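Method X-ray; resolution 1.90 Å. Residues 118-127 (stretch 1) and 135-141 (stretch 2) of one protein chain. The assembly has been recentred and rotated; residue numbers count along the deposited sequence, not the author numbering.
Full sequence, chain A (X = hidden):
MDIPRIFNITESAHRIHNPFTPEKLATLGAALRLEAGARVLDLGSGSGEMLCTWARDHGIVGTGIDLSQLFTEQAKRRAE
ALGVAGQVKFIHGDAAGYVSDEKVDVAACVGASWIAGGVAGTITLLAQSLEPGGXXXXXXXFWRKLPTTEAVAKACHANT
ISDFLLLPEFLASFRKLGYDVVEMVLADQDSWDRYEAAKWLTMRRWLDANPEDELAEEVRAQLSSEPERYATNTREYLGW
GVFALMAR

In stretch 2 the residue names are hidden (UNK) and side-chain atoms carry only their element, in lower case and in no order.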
# COMPACT_ATOMS: atom_id res chain seq x y z
N GLY A 118 7.52 18.60 -33.76
CA GLY A 118 6.82 18.43 -32.53
C GLY A 118 5.57 19.28 -32.48
O GLY A 118 5.23 19.99 -33.41
N VAL A 119 4.85 19.15 -31.39
CA VAL A 119 3.57 19.82 -31.19
C VAL A 119 3.68 21.33 -31.33
O VAL A 119 3.02 21.90 -32.16
CB VAL A 119 2.97 19.44 -29.84
CG1 VAL A 119 1.70 20.26 -29.57
CG2 VAL A 119 2.65 17.94 -29.82
N ALA A 120 4.62 21.96 -30.60
CA ALA A 120 4.76 23.41 -30.64
C ALA A 120 5.14 23.90 -31.99
O ALA A 120 4.59 24.91 -32.48
CB ALA A 120 5.76 23.88 -29.63
N GLY A 121 6.09 23.20 -32.62
CA GLY A 121 6.51 23.61 -33.96
C GLY A 121 5.38 23.53 -34.97
O GLY A 121 5.21 24.42 -35.87
N THR A 122 4.60 22.46 -34.86
CA THR A 122 3.48 22.25 -35.77
C THR A 122 2.39 23.29 -35.59
O THR A 122 1.85 23.79 -36.56
CB THR A 122 2.94 20.83 -35.63
OG1 THR A 122 3.97 19.90 -36.00
CG2 THR A 122 1.78 20.59 -36.58
N ILE A 123 2.05 23.60 -34.34
CA ILE A 123 1.11 24.67 -34.06
C ILE A 123 1.59 25.98 -34.71
O ILE A 123 0.82 26.69 -35.35
CB ILE A 123 0.89 24.87 -32.52
CG1 ILE A 123 0.10 23.69 -31.94
CG2 ILE A 123 0.16 26.18 -32.26
CD1 ILE A 123 0.06 23.58 -30.40
N THR A 124 2.87 26.30 -34.55
CA THR A 124 3.42 27.53 -35.15
C THR A 124 3.30 27.49 -36.66
O THR A 124 2.95 28.52 -37.26
CB THR A 124 4.87 27.73 -34.74
OG1 THR A 124 4.87 27.78 -33.32
CG2 THR A 124 5.46 28.99 -35.28
N LEU A 125 3.55 26.32 -37.28
CA LEU A 125 3.41 26.22 -38.73
C LEU A 125 1.94 26.44 -39.20
O LEU A 125 1.69 27.19 -40.14
CB LEU A 125 3.89 24.87 -39.22
CG LEU A 125 3.75 24.56 -40.72
CD1 LEU A 125 4.62 25.46 -41.57
CD2 LEU A 125 4.13 23.12 -40.96
N LEU A 126 1.02 25.73 -38.57
CA LEU A 126 -0.41 25.77 -38.92
C LEU A 126 -0.96 27.19 -38.75
O LEU A 126 -1.76 27.66 -39.56
CB LEU A 126 -1.20 24.74 -38.05
CG LEU A 126 -0.91 23.26 -38.34
CD1 LEU A 126 -1.62 22.40 -37.32
CD2 LEU A 126 -1.39 22.89 -39.74
N ALA A 127 -0.54 27.85 -37.68
CA ALA A 127 -0.90 29.27 -37.44
C ALA A 127 -0.61 30.20 -38.61
O ALA A 127 -1.33 31.18 -38.81
CB ALA A 127 -0.19 29.76 -36.19
N UNK A 135 -9.49 27.92 -36.09
CA UNK A 135 -9.17 26.87 -35.13
C UNK A 135 -8.00 26.03 -35.63
O UNK A 135 -7.96 25.66 -36.82
c UNK A 135 -10.05 24.69 -34.16
c UNK A 135 -11.46 26.76 -34.14
c UNK A 135 -12.84 26.12 -34.10
c UNK A 135 -10.39 25.97 -34.92
N UNK A 136 -7.09 25.69 -34.72
CA UNK A 136 -6.00 24.75 -35.01
C UNK A 136 -6.40 23.40 -34.36
O UNK A 136 -6.85 23.39 -33.19
c UNK A 136 -4.65 25.24 -34.45
c UNK A 136 -3.07 27.32 -34.67
c UNK A 136 -3.59 24.14 -34.46
c UNK A 136 -4.24 26.51 -35.23
N UNK A 137 -6.24 22.32 -35.11
CA UNK A 137 -6.52 20.94 -34.66
C UNK A 137 -5.25 20.14 -34.56
O UNK A 137 -4.51 20.06 -35.54
c UNK A 137 -9.52 19.51 -36.68
c UNK A 137 -8.81 20.60 -35.85
c UNK A 137 -7.42 20.18 -35.61
c UNK A 137 -9.56 20.77 -34.53
N UNK A 138 -5.01 19.58 -33.38
CA UNK A 138 -3.84 18.71 -33.14
C UNK A 138 -4.33 17.38 -32.62
O UNK A 138 -5.05 17.32 -31.63
se UNK A 138 -1.14 20.49 -34.11
c UNK A 138 -2.94 19.34 -32.07
c UNK A 138 -2.33 20.70 -32.51
c UNK A 138 0.25 19.48 -33.24
N UNK A 139 -3.94 16.30 -33.29
CA UNK A 139 -4.28 14.93 -32.93
C UNK A 139 -2.99 14.36 -32.29
O UNK A 139 -1.94 14.28 -32.95
N UNK A 140 -3.08 13.99 -31.00
CA UNK A 140 -1.87 13.67 -30.23
C UNK A 140 -2.13 12.63 -29.13
O UNK A 140 -3.21 12.65 -28.52
o UNK A 140 0.84 15.90 -32.32
c UNK A 140 0.57 15.49 -31.16
o UNK A 140 1.33 14.73 -30.49
c UNK A 140 -0.69 16.00 -30.51
c UNK A 140 -1.29 14.94 -29.57
N UNK A 141 -1.10 11.80 -28.84
CA UNK A 141 -1.12 10.94 -27.67
C UNK A 141 -0.83 11.61 -26.35
O UNK A 141 -0.24 12.72 -26.26
c UNK A 141 -0.09 9.83 -28.00
c UNK A 141 0.17 11.68 -29.59
c UNK A 141 0.84 10.46 -29.02

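Position 135 opens the visible strand with four side-chain carbons, forked at the first, one arm two carbons long, out of reach of the helix and touching nothing on it. That branching is isoleucine, Ile 135.

Position 136 has the same four-carbon pattern, forked at the first with one longer arm, but here CB points toward the helix. The end of the long arm lies 4.2 Å from Ile 123 CG2 and 4.1 Å from Ala 127 CB; the short arm comes within 3.9 Å of Leu 126 CD1. This is Ile 136, with chi1 m and chi2 t, its CD1 reaching the helix one turn apart at Ile 123 and Ala 127 while CG2 meets Leu 126.

Position 137 also carries four carbons, now forked at the second. Its CB points away, as strand alternation demands, and only the backbone comes close, its O standing 4.1 Å from Leu 126 CD1. The fork makes it leucine, Leu 137.

Position 138 is an unbranched chain of two carbons, a selenium and a last carbon. The selenium lies 3.8 Å from both Thr 122 CG2 and Leu 126 CD1. The heavy atom settles it as selenomethionine, Met 138. All three chi angles are m; CG packs 3.9 Å from Ile 123 CG1, and CE lies 4.0 Å from Val 119 CG1.

Position 139 has no side-chain atoms at all and makes no contact with the helix. It is glycine, Gly 139.

Position 140 shows three carbons, the third carrying two oxygens; CB points toward the helix, and the carboxylate carbon lies 3.5 Å from Val 119 CG2. This is Glu 140. One carboxylate oxygen, OE1, is hydrogen-bonded elsewhere in the structure.

Position 141 has three carbons closing a ring onto the backbone N, out of reach of the helix; the ring makes it proline, Pro 141.

The rule is alternation against helical repeat. Positions 136, 138 and 140 face a helix running roughly antiparallel at 148°, with axes 9.2 Å apart at closest approach, and meet Val 119, Thr 122, Ile 123, Leu 126 and Ala 127. No hydrogen bond crosses, so the contact rests on packing and buries 352 Å² in total. Branched Ile 136 and flexible Met 138 supply most of the strand's covered area, while the helix carries its own backbone hydrogen bonds, such as Ala 127 N to Ile 123 O at 2.9 Å.

Stretch 2 (135-141) IILMGEP
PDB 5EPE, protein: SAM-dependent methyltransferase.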